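Local structure of Tat (Twin-arginine translocation) pathway signal sequence containing protein (5IMU) at residues 165-170 and 190-195; 28-33 and 170-175. The protein is of unknown function, a Mycobacterium tuberculosis protein with a Tat signal sequence, here as its C-terminal part spanning the DUF5632 and DUF5631 families. One frame throughout, in Å; residues are numbered along the deposited sequence.

Contact 1 (165-170 and 190-195); sequences GCITAV and MLLAAI
Ile167 and Leu192 hold the nearest pair of CA atoms, 6.3 Å apart, between two antiparallel helical segments. The axes of 165-170 and 190-195 come within 9.7 Å, and their N-to-C directions make an angle of 151°. No hydrogen bond crosses between the segments; the contact is apolar and modest in area. Leu192 contributes the largest share, followed by Ile167, and its CB is directed at the facing helix. The Ile167 and Leu192 side chains run past one another in opposite senses, with Ile167 CG1 3.6 Å from Leu192 CB. Ile167 CG1 stands anti to its own carbonyl carbon (chi1 -70°), and from there CD1 continues to the backbone of the other helix, 3.6 Å from Leu192 O and also near Ala193 N. The tip of the isoleucine thus lies against a peptide group, while its stem meets a side chain. On the other helix, Leu192 CD1 faces one turn of 165-170: it lies 4.1 Å from Cys166 O and 4.2 Å from Val170 CG1. The pair belongs to a helical hairpin, helix 157-177 followed by helix 183-199, within the DUF5631 region of the chain. Helix 140-151 adds a third wall, where Cys166 touches Ile141 and Leu192 touches Ala142, and helix 203-216 packs against Ala193 through His209. Val170 CG1, the branch held between the backbone N and the carbonyl carbon (chi1 63°), meets the leucine methyl obliquely. Both Ile167 and Val170 also touch Trp189, one turn before Ala193 on helix 183-199.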
loop_
_atom_site.group_PDB
_atom_site.type_symbol
_atom_site.label_atom_id
_atom_site.label_comp_id
_atom_site.label_asym_id
_atom_site.label_seq_id
_atom_site.Cartn_x
_atom_site.Cartn_y
_atom_site.Cartn_z
ATOM N N GLY A 165 -13.031 -11.977 2.479
ATOM C CA GLY A 165 -13.485 -12.359 1.153
ATOM C C GLY A 165 -13.817 -11.159 0.290
ATOM O O GLY A 165 -13.567 -11.160 -0.918
ATOM N N CYS A 166 -14.377 -10.110 0.898
ATOM C CA CYS A 166 -14.682 -8.901 0.143
ATOM C C CYS A 166 -13.423 -8.103 -0.178
ATOM O O CYS A 166 -13.355 -7.461 -1.231
ATOM C CB CYS A 166 -15.681 -8.038 0.913
ATOM S SG CYS A 166 -17.354 -8.727 0.966
ATOM N N ILE A 167 -12.428 -8.127 0.711
ATOM C CA ILE A 167 -11.153 -7.474 0.417
ATOM C C ILE A 167 -10.478 -8.149 -0.770
ATOM O O ILE A 167 -9.993 -7.484 -1.695
ATOM C CB ILE A 167 -10.245 -7.477 1.659
ATOM C CG1 ILE A 167 -10.789 -6.521 2.721
ATOM C CG2 ILE A 167 -8.820 -7.105 1.279
ATOM C CD1 ILE A 167 -10.109 -6.648 4.065
ATOM N N THR A 168 -10.439 -9.485 -0.764
ATOM C CA THR A 168 -9.836 -10.218 -1.872
ATOM C C THR A 168 -10.563 -9.932 -3.181
ATOM O O THR A 168 -9.934 -9.836 -4.242
ATOM C CB THR A 168 -9.846 -11.719 -1.568
ATOM O OG1 THR A 168 -9.129 -11.964 -0.352
ATOM C CG2 THR A 168 -9.194 -12.502 -2.700
ATOM N N ALA A 169 -11.887 -9.776 -3.122
ATOM C CA ALA A 169 -12.662 -9.566 -4.341
ATOM C C ALA A 169 -12.399 -8.190 -4.947
ATOM O O ALA A 169 -12.230 -8.069 -6.165
ATOM C CB ALA A 169 -14.150 -9.755 -4.051
ATOM N N VAL A 170 -12.370 -7.138 -4.123
ATOM C CA VAL A 170 -12.099 -5.815 -4.678
ATOM C C VAL A 170 -10.646 -5.716 -5.128
ATOM O O VAL A 170 -10.337 -5.016 -6.101
ATOM C CB VAL A 170 -12.462 -4.700 -3.677
ATOM C CG1 VAL A 170 -11.605 -4.786 -2.424
ATOM C CG2 VAL A 170 -12.308 -3.336 -4.332
ATOM N N MET A 190 -9.447 0.442 0.368
ATOM C CA MET A 190 -8.766 1.060 1.503
ATOM C C MET A 190 -9.626 1.023 2.763
ATOM O O MET A 190 -9.127 0.715 3.852
ATOM C CB MET A 190 -8.384 2.500 1.164
ATOM C CG MET A 190 -7.302 2.634 0.103
ATOM S SD MET A 190 -7.151 4.326 -0.504
ATOM C CE MET A 190 -5.688 4.192 -1.527
ATOM N N LEU A 191 -10.918 1.349 2.639
ATOM C CA LEU A 191 -11.793 1.345 3.808
ATOM C C LEU A 191 -11.949 -0.057 4.384
ATOM O O LEU A 191 -11.928 -0.238 5.607
ATOM C CB LEU A 191 -13.163 1.921 3.448
ATOM C CG LEU A 191 -13.391 3.422 3.646
ATOM C CD1 LEU A 191 -14.844 3.776 3.356
ATOM C CD2 LEU A 191 -12.995 3.865 5.048
ATOM N N LEU A 192 -12.117 -1.061 3.521
ATOM C CA LEU A 192 -12.205 -2.433 4.008
ATOM C C LEU A 192 -10.905 -2.863 4.678
ATOM O O LEU A 192 -10.925 -3.577 5.689
ATOM C CB LEU A 192 -12.555 -3.376 2.858
ATOM C CG LEU A 192 -13.882 -3.123 2.139
ATOM C CD1 LEU A 192 -13.997 -3.995 0.896
ATOM C CD2 LEU A 192 -15.062 -3.359 3.073
ATOM N N ALA A 193 -9.764 -2.436 4.127
ATOM C CA ALA A 193 -8.474 -2.777 4.720
ATOM C C ALA A 193 -8.326 -2.158 6.104
ATOM O O ALA A 193 -7.736 -2.765 7.005
ATOM C CB ALA A 193 -7.336 -2.324 3.806
ATOM N N ALA A 194 -8.854 -0.945 6.289
ATOM C CA ALA A 194 -8.794 -0.310 7.600
ATOM C C ALA A 194 -9.617 -1.083 8.623
ATOM O O ALA A 194 -9.195 -1.249 9.773
ATOM C CB ALA A 194 -9.275 1.139 7.505
ATOM N N ILE A 195 -10.793 -1.571 8.219
ATOM C CA ILE A 195 -11.636 -2.336 9.133
ATOM C C ILE A 195 -10.942 -3.628 9.551
ATOM O O ILE A 195 -10.963 -4.005 10.728
ATOM C CB ILE A 195 -13.010 -2.612 8.492
ATOM C CG1 ILE A 195 -13.759 -1.299 8.253
ATOM C CG2 ILE A 195 -13.837 -3.533 9.373
ATOM C CD1 ILE A 195 -15.034 -1.465 7.455
#

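Contact 2 (28-33 and 170-175); sequences EPRISW and VKESVL
Arg30 reaches from a turn onto helix segment 170-175 and grips Glu172 end-on. Its NH1 donates to Glu172 OE1 at 2.9 Å, and NH2 to Glu172 OE2 at 2.8 Å with a nearly straight N-H...O angle of 173°. Guanidinium and carboxylate are 25° from coplanar, and both oxygens are met on the syn side, somewhat out of the carboxylate plane. Glu28 holds the same guanidinium side-on: Arg30 NE binds Glu28 OE2 at 2.8 Å, and NH2 binds OE1 in a longer bond of 3.2 Å. NH2 therefore serves both acids, and all three guanidinium nitrogens have carboxylate acceptors. The anti lone pair of Glu28 OE2 accepts the backbone N-H of Arg30, giving that oxygen two donors, while His58 NE2 pairs with Glu28 OE1. Lys171 NZ joins at 3.0 Å from Glu172 OE2, meeting it on the anti side; this shared oxygen probably offsets the repulsion between Lys171 NZ and Arg30 NH2. Leu175 CB covers one guanidinium face, 3.9 Å above its centre. Leu175 CD2 packs on Ile31 CG2 at 3.6 Å, and Leu175 CD1 meets the carboxylate of Glu28 tip to tip. Trp33 NE1 bonds to Glu28 O, at the start of the turn, at an angle of 172°; just beyond the turn Tyr178 OH bonds Ser32 N. This four-residue salt-bridge network joins the type I beta turn before strand 33-37, in the DUF5632 region, to helix 157-177 of the DUF5631 region.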
loop_
_atom_site.group_PDB
_atom_site.type_symbol
_atom_site.label_atom_id
_atom_site.label_comp_id
_atom_site.label_asym_id
_atom_site.label_seq_id
_atom_site.Cartn_x
_atom_site.Cartn_y
_atom_site.Cartn_z
ATOM N N GLU A 28 3.193 -9.085 -6.209
ATOM C CA GLU A 28 2.113 -8.523 -7.021
ATOM C C GLU A 28 2.688 -7.987 -8.326
ATOM O O GLU A 28 2.991 -6.793 -8.451
ATOM C CB GLU A 28 1.361 -7.427 -6.266
ATOM C CG GLU A 28 0.160 -6.921 -7.038
ATOM C CD GLU A 28 -0.694 -8.066 -7.549
ATOM O OE1 GLU A 28 -1.429 -8.659 -6.733
ATOM O OE2 GLU A 28 -0.617 -8.387 -8.756
ATOM N N PRO A 29 2.845 -8.852 -9.334
ATOM C CA PRO A 29 3.486 -8.426 -10.588
ATOM C C PRO A 29 2.566 -7.697 -11.554
ATOM O O PRO A 29 3.053 -7.179 -12.568
ATOM C CB PRO A 29 3.969 -9.751 -11.190
ATOM C CG PRO A 29 2.974 -10.758 -10.692
ATOM C CD PRO A 29 2.560 -10.298 -9.313
ATOM N N ARG A 30 1.267 -7.633 -11.276
ATOM C CA ARG A 30 0.318 -7.041 -12.207
ATOM C C ARG A 30 0.330 -5.517 -12.195
ATOM O O ARG A 30 -0.367 -4.907 -13.013
ATOM C CB ARG A 30 -1.093 -7.556 -11.904
ATOM C CG ARG A 30 -1.243 -9.064 -12.080
ATOM C CD ARG A 30 -2.620 -9.549 -11.643
ATOM N NE ARG A 30 -2.754 -9.590 -10.189
ATOM C CZ ARG A 30 -3.861 -9.956 -9.550
ATOM N NH1 ARG A 30 -4.939 -10.310 -10.237
ATOM N NH2 ARG A 30 -3.891 -9.966 -8.224
ATOM N N ILE A 31 1.101 -4.888 -11.306
ATOM C CA ILE A 31 1.197 -3.436 -11.240
ATOM C C ILE A 31 2.666 -3.037 -11.289
ATOM O O ILE A 31 3.561 -3.838 -11.015
ATOM C CB ILE A 31 0.526 -2.860 -9.975
ATOM C CG1 ILE A 31 1.275 -3.313 -8.722
ATOM C CG2 ILE A 31 -0.936 -3.279 -9.911
ATOM C CD1 ILE A 31 0.595 -2.897 -7.429
ATOM N N SER A 32 2.905 -1.773 -11.637
ATOM C CA SER A 32 4.265 -1.272 -11.788
ATOM C C SER A 32 4.823 -0.802 -10.451
ATOM O O SER A 32 4.102 -0.240 -9.623
ATOM C CB SER A 32 4.304 -0.124 -12.800
ATOM O OG SER A 32 4.018 -0.591 -14.106
ATOM N N TRP A 33 6.121 -1.039 -10.248
ATOM C CA TRP A 33 6.816 -0.672 -9.024
ATOM C C TRP A 33 8.097 0.078 -9.361
ATOM O O TRP A 33 8.650 -0.067 -10.453
ATOM C CB TRP A 33 7.187 -1.905 -8.182
ATOM C CG TRP A 33 6.035 -2.744 -7.713
ATOM C CD1 TRP A 33 5.481 -3.811 -8.360
ATOM C CD2 TRP A 33 5.327 -2.614 -6.475
ATOM N NE1 TRP A 33 4.458 -4.342 -7.610
ATOM C CE2 TRP A 33 4.345 -3.625 -6.447
ATOM C CE3 TRP A 33 5.422 -1.737 -5.389
ATOM C CZ2 TRP A 33 3.465 -3.782 -5.378
ATOM C CZ3 TRP A 33 4.546 -1.895 -4.329
ATOM C CH2 TRP A 33 3.582 -2.910 -4.331
ATOM N N VAL A 170 -12.370 -7.138 -4.123
ATOM C CA VAL A 170 -12.099 -5.815 -4.678
ATOM C C VAL A 170 -10.646 -5.716 -5.128
ATOM O O VAL A 170 -10.337 -5.016 -6.101
ATOM C CB VAL A 170 -12.462 -4.700 -3.677
ATOM C CG1 VAL A 170 -11.605 -4.786 -2.424
ATOM C CG2 VAL A 170 -12.308 -3.336 -4.332
ATOM N N LYS A 171 -9.736 -6.418 -4.444
ATOM C CA LYS A 171 -8.356 -6.493 -4.912
ATOM C C LYS A 171 -8.298 -7.021 -6.338
ATOM O O LYS A 171 -7.620 -6.451 -7.200
ATOM C CB LYS A 171 -7.526 -7.381 -3.984
ATOM C CG LYS A 171 -6.191 -7.817 -4.589
ATOM C CD LYS A 171 -5.334 -8.589 -3.589
ATOM C CE LYS A 171 -5.893 -9.975 -3.297
ATOM N NZ LYS A 171 -5.380 -11.001 -4.250
ATOM N N GLU A 172 -9.014 -8.115 -6.602
ATOM C CA GLU A 172 -8.994 -8.708 -7.935
ATOM C C GLU A 172 -9.735 -7.840 -8.944
ATOM O O GLU A 172 -9.316 -7.735 -10.102
ATOM C CB GLU A 172 -9.588 -10.115 -7.884
ATOM C CG GLU A 172 -8.710 -11.094 -7.133
ATOM C CD GLU A 172 -7.319 -11.178 -7.731
ATOM O OE1 GLU A 172 -7.199 -11.631 -8.889
ATOM O OE2 GLU A 172 -6.347 -10.767 -7.062
ATOM N N SER A 173 -10.839 -7.216 -8.528
ATOM C CA SER A 173 -11.539 -6.291 -9.415
ATOM C C SER A 173 -10.622 -5.154 -9.849
ATOM O O SER A 173 -10.541 -4.822 -11.037
ATOM C CB SER A 173 -12.785 -5.742 -8.721
ATOM O OG SER A 173 -13.462 -4.811 -9.549
ATOM N N VAL A 174 -9.904 -4.560 -8.896
ATOM C CA VAL A 174 -9.065 -3.404 -9.200
ATOM C C VAL A 174 -7.870 -3.814 -10.050
ATOM O O VAL A 174 -7.570 -3.184 -11.072
ATOM C CB VAL A 174 -8.620 -2.713 -7.899
ATOM C CG1 VAL A 174 -7.440 -1.792 -8.163
ATOM C CG2 VAL A 174 -9.773 -1.934 -7.298
ATOM N N LEU A 175 -7.165 -4.872 -9.643
ATOM C CA LEU A 175 -5.932 -5.237 -10.329
ATOM C C LEU A 175 -6.182 -5.806 -11.719
ATOM O O LEU A 175 -5.291 -5.734 -12.571
ATOM C CB LEU A 175 -5.130 -6.225 -9.481
ATOM C CG LEU A 175 -4.675 -5.614 -8.154
ATOM C CD1 LEU A 175 -3.703 -6.523 -7.434
ATOM C CD2 LEU A 175 -4.071 -4.235 -8.378
#

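How the contacts relate
Helix 157-177 serves both contacts, which share Val170 and have centres about 14 Å apart. Contact 1 lies within one helical region and is buried, joining two consecutive helices through aliphatic side chains without a hydrogen bond. Contact 2, only partly buried, links segments 137 residues apart and brings the two family regions together; a salt-bridge network supplies the polar part, with Leu175 packed against it. Helix 183-199, one side of contact 1, also reaches the helix segment of contact 2, where Trp189 touches Lys171 and Val174. In sequence, 170-175 follows on from 165-170 and comes before 190-195, while its partner 28-33 precedes both segments of contact 1.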